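Local coordinates for YncI copper-binding domain-containing protein (Nocardia farcinica, PDB 3ESM), which is of unknown function but has an immunoglobulin-like fold and probably binds copper as part of a protein predicted to be membrane-anchored, at residues 107-110 and 111-115; 76-79 and 80-83. The protein carries 2 engineered substitutions. All coordinates share one frame; numbering follows the deposited sequence.

Interaction 1: residues 107-110 and 111-115; sequences QTYS and DGRVV
Tyr109 N donates to Arg113 O over 2.8 Å, a nearly straight bond (170° at the hydrogen) at the end of the ladder, next to the turn joining strands 100-109 and 114-117. Just beyond it, Gly112 N donates to Tyr109 O at 3.0 Å, closing a type I turn over Ser110 and Asp111. On the strand side, Gln107 N and Val115 O are 2.8 Å apart, and Val115 N bonds back to Gln107 O. Together the bonds give a beta hairpin with a type I turn and a classic G1 bulge: Gly112, with positive phi, and Arg113 both lie opposite Tyr109.

Asp111 ties the turn to its exit. Its CG sits between the backbone N and carbonyl carbon (chi1 63°), turning the carboxylate forward. Asp111 OD1 takes Arg113 N at 3.0 Å on its anti side, making an Asx turn, while Asp111 OD2 receives Arg113 NE at 2.8 Å on its syn side as a salt bridge; Arg113 NH2 adds a weak bond to the same oxygen. With one end held there, the guanidinium lies over a face of the Tyr109 ring, its plane tilted 32° from the ring's, and Arg113 CZ stands 4.7 Å from the centroid of the Tyr109 ring in a cation-pi contact. NH2 hangs over the ring nearer its rim.

Farther along the same ring, Tyr109 CE2 meets Val115 CG2 obliquely at 3.7 Å, and the ring's OH accepts from Glu27 N. Thr108 and Val114 pair on the other face of the ribbon, a non-hydrogen-bonded pair with Thr108 OG1 against Val114 CG2 at 3.6 Å; both pack on the second subunit, on its Thr37 and Glu106 respectively.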
loop_
_atom_site.group_PDB
_atom_site.type_symbol
_atom_site.label_atom_id
_atom_site.label_comp_id
_atom_site.label_asym_id
_atom_site.label_seq_id
_atom_site.Cartn_x
_atom_site.Cartn_y
_atom_site.Cartn_z
ATOM N N GLN A 107 4.721 3.894 1.747
ATOM C CA GLN A 107 5.660 3.156 0.869
ATOM C C GLN A 107 5.585 1.674 1.184
ATOM O O GLN A 107 5.878 1.268 2.303
ATOM C CB GLN A 107 7.088 3.658 1.148
ATOM C CG GLN A 107 8.196 3.012 0.308
ATOM C CD GLN A 107 9.587 3.479 0.781
ATOM O OE1 GLN A 107 9.670 4.279 1.714
ATOM N NE2 GLN A 107 10.657 3.007 0.132
ATOM N N THR A 108 5.245 0.840 0.195
ATOM C CA THR A 108 5.120 -0.576 0.430
ATOM C C THR A 108 6.379 -1.294 -0.011
ATOM O O THR A 108 6.891 -1.013 -1.120
ATOM C CB THR A 108 3.932 -1.159 -0.393
ATOM O OG1 THR A 108 2.681 -0.581 0.046
ATOM C CG2 THR A 108 3.880 -2.662 -0.245
ATOM N N TYR A 109 6.829 -2.246 0.823
ATOM C CA TYR A 109 7.989 -3.089 0.508
ATOM C C TYR A 109 7.581 -4.500 0.178
ATOM O O TYR A 109 6.513 -4.953 0.595
ATOM C CB TYR A 109 8.922 -3.143 1.703
ATOM C CG TYR A 109 9.766 -1.900 1.849
ATOM C CD1 TYR A 109 11.082 -1.890 1.406
ATOM C CD2 TYR A 109 9.266 -0.758 2.467
ATOM C CE1 TYR A 109 11.874 -0.797 1.568
ATOM C CE2 TYR A 109 10.075 0.354 2.654
ATOM C CZ TYR A 109 11.381 0.322 2.194
ATOM O OH TYR A 109 12.230 1.409 2.338
ATOM N N SER A 110 8.440 -5.181 -0.582
ATOM C CA SER A 110 8.163 -6.535 -1.018
ATOM C C SER A 110 7.927 -7.535 0.103
ATOM O O SER A 110 7.320 -8.599 -0.129
ATOM C CB SER A 110 9.320 -7.009 -1.865
ATOM O OG SER A 110 10.537 -6.894 -1.151
ATOM N N ASP A 111 8.454 -7.247 1.288
ATOM C CA ASP A 111 8.272 -8.163 2.441
ATOM C C ASP A 111 6.972 -7.932 3.213
ATOM O O ASP A 111 6.740 -8.541 4.289
ATOM C CB ASP A 111 9.471 -8.080 3.403
ATOM C CG ASP A 111 9.631 -6.717 4.029
ATOM O OD1 ASP A 111 8.745 -5.850 3.843
ATOM O OD2 ASP A 111 10.689 -6.498 4.700
ATOM N N GLY A 112 6.120 -7.052 2.687
ATOM C CA GLY A 112 4.826 -6.807 3.294
ATOM C C GLY A 112 4.755 -5.573 4.183
ATOM O O GLY A 112 3.662 -5.140 4.535
ATOM N N ARG A 113 5.902 -5.035 4.582
ATOM C CA ARG A 113 5.923 -3.827 5.421
ATOM C C ARG A 113 5.485 -2.584 4.632
ATOM O O ARG A 113 5.732 -2.490 3.438
ATOM C CB ARG A 113 7.329 -3.596 6.003
ATOM C CG ARG A 113 7.819 -4.750 6.886
ATOM C CD ARG A 113 9.211 -4.413 7.520
ATOM N NE ARG A 113 10.303 -4.420 6.536
ATOM C CZ ARG A 113 10.866 -3.329 6.001
ATOM N NH1 ARG A 113 10.474 -2.103 6.352
ATOM N NH2 ARG A 113 11.838 -3.461 5.109
ATOM N N VAL A 114 4.858 -1.637 5.323
ATOM C CA VAL A 114 4.507 -0.357 4.710
ATOM C C VAL A 114 5.041 0.713 5.636
ATOM O O VAL A 114 4.725 0.679 6.861
ATOM C CB VAL A 114 2.987 -0.197 4.501
ATOM C CG1 VAL A 114 2.671 1.206 3.957
ATOM C CG2 VAL A 114 2.431 -1.288 3.543
ATOM N N VAL A 115 5.842 1.614 5.078
ATOM C CA VAL A 115 6.416 2.730 5.824
ATOM C C VAL A 115 5.625 4.000 5.601
ATOM O O VAL A 115 5.395 4.411 4.455
ATOM C CB VAL A 115 7.873 2.954 5.468
ATOM C CG1 VAL A 115 8.403 4.172 6.207
ATOM C CG2 VAL A 115 8.693 1.709 5.789
#

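Interaction 2: residues 76-79 and 80-83; sequences GNPG and VQPG. With DMS (dimethyl sulfoxide), chain D.
Gln81 folds back along the chain so that its amide nitrogen comes up beside CB of Pro78, at the rim of the ring, the two side chains crossing at about a right angle. The stretch is an irregular loop between strands 66-73 and 85-93, and an Asx turn at Asn77 lies within it: Asn77 OD1 accepts from Gly79 N at 3.0 Å, the donor lying well above the amide's carbonyl plane. Asn77 ND2 is held by Gly53 O, which fixes the flip of the amide.

What turns Gln81 backward is the bend at chi2 (-57°), which carries its amide toward the preceding residues rather than outward along the chain. Gln81 NE2 then rests 3.5 Å from Pro78 CB and donates to Gly79 O at 3.0 Å. That bond is moderately bent, 152° at the hydrogen, and arrives from high above the carbonyl plane, 60° out of it. Gly79 has positive phi, as glycine readily allows.

Val80 points the other way: its side chain packs against Trp54 on strand 54-60, while its O accepts from Thr26 OG1. Asn77 O is taken by Arg57 NH2 of the second subunit, so the loop also takes part in the dimer.

A dimethyl sulfoxide, probably from the crystallisation liquor, sits beside Gly76, with its C2 3.7 Å from Pro78 CA and its oxygen receiving an almost straight hydrogen bond from Gly76 N at 2.8 Å.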
loop_
_atom_site.group_PDB
_atom_site.type_symbol
_atom_site.label_atom_id
_atom_site.label_comp_id
_atom_site.label_asym_id
_atom_site.label_seq_id
_atom_site.Cartn_x
_atom_site.Cartn_y
_atom_site.Cartn_z
ATOM N N GLY A 76 6.267 -9.320 -11.994
ATOM C CA GLY A 76 7.526 -9.523 -12.714
ATOM C C GLY A 76 8.543 -8.424 -12.516
ATOM O O GLY A 76 9.747 -8.677 -12.623
ATOM N N ASN A 77 8.065 -7.198 -12.280
ATOM C CA ASN A 77 8.954 -6.099 -11.933
ATOM C C ASN A 77 9.324 -6.248 -10.469
ATOM O O ASN A 77 8.421 -6.209 -9.628
ATOM C CB ASN A 77 8.207 -4.783 -12.184
ATOM C CG ASN A 77 9.041 -3.566 -11.862
ATOM O OD1 ASN A 77 10.159 -3.681 -11.352
ATOM N ND2 ASN A 77 8.501 -2.381 -12.153
ATOM N N PRO A 78 10.614 -6.428 -10.158
ATOM C CA PRO A 78 11.028 -6.685 -8.776
ATOM C C PRO A 78 10.932 -5.436 -7.878
ATOM O O PRO A 78 11.212 -5.544 -6.674
ATOM C CB PRO A 78 12.503 -7.071 -8.928
ATOM C CG PRO A 78 12.946 -6.361 -10.145
ATOM C CD PRO A 78 11.776 -6.444 -11.073
ATOM N N GLY A 79 10.592 -4.281 -8.444
ATOM C CA GLY A 79 10.514 -3.029 -7.675
ATOM C C GLY A 79 11.872 -2.398 -7.401
ATOM O O GLY A 79 12.895 -2.821 -7.964
ATOM N N VAL A 80 11.901 -1.357 -6.572
ATOM C CA VAL A 80 13.115 -0.572 -6.392
ATOM C C VAL A 80 14.028 -1.256 -5.397
ATOM O O VAL A 80 13.654 -1.497 -4.242
ATOM C CB VAL A 80 12.769 0.845 -5.900
ATOM C CG1 VAL A 80 14.045 1.734 -5.835
ATOM C CG2 VAL A 80 11.665 1.452 -6.771
ATOM N N GLN A 81 15.231 -1.616 -5.850
ATOM C CA GLN A 81 16.092 -2.489 -5.044
ATOM C C GLN A 81 16.739 -1.809 -3.827
ATOM O O GLN A 81 16.917 -0.588 -3.812
ATOM C CB GLN A 81 17.152 -3.134 -5.946
ATOM C CG GLN A 81 16.563 -4.026 -7.027
ATOM C CD GLN A 81 15.715 -5.104 -6.418
ATOM O OE1 GLN A 81 16.193 -5.896 -5.608
ATOM N NE2 GLN A 81 14.431 -5.120 -6.761
ATOM N N PRO A 82 17.101 -2.604 -2.797
ATOM C CA PRO A 82 17.835 -2.044 -1.662
ATOM C C PRO A 82 18.925 -1.047 -2.091
ATOM O O PRO A 82 19.712 -1.302 -3.008
ATOM C CB PRO A 82 18.419 -3.290 -0.983
ATOM C CG PRO A 82 17.360 -4.351 -1.215
ATOM C CD PRO A 82 16.886 -4.056 -2.654
ATOM N N GLY A 83 18.940 0.116 -1.450
ATOM C CA GLY A 83 19.989 1.074 -1.736
ATOM C C GLY A 83 19.741 1.991 -2.909
ATOM O O GLY A 83 20.515 2.931 -3.120
HETATM S S DMS D . 7.325 -10.473 -8.273
HETATM O O DMS D . 6.007 -10.288 -9.417
HETATM C C1 DMS D . 7.943 -12.181 -8.273
HETATM C C2 DMS D . 8.735 -9.608 -9.013
#

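How the interactions relate
Along the chain interaction 2 comes first, in the loop joining strand 66-73 to strand 85-93, and interaction 1 follows at the hairpin of strands 100-109 and 114-117. Their centres are 12 Å apart and their nearest atoms about 5 Å, so they are neighbours without touching, on the same side of the chain's centre. The loop runs between the two antiparallel sheets, leaving the sheet to which the hairpin belongs for the other. Thr33, at the start of strand 33-43, serves both: its backbone bonds to Val80 and its hydroxyl to Gln107. Both sites also reach the second subunit, so this end of the immunoglobulin-like domain contributes to the dimer.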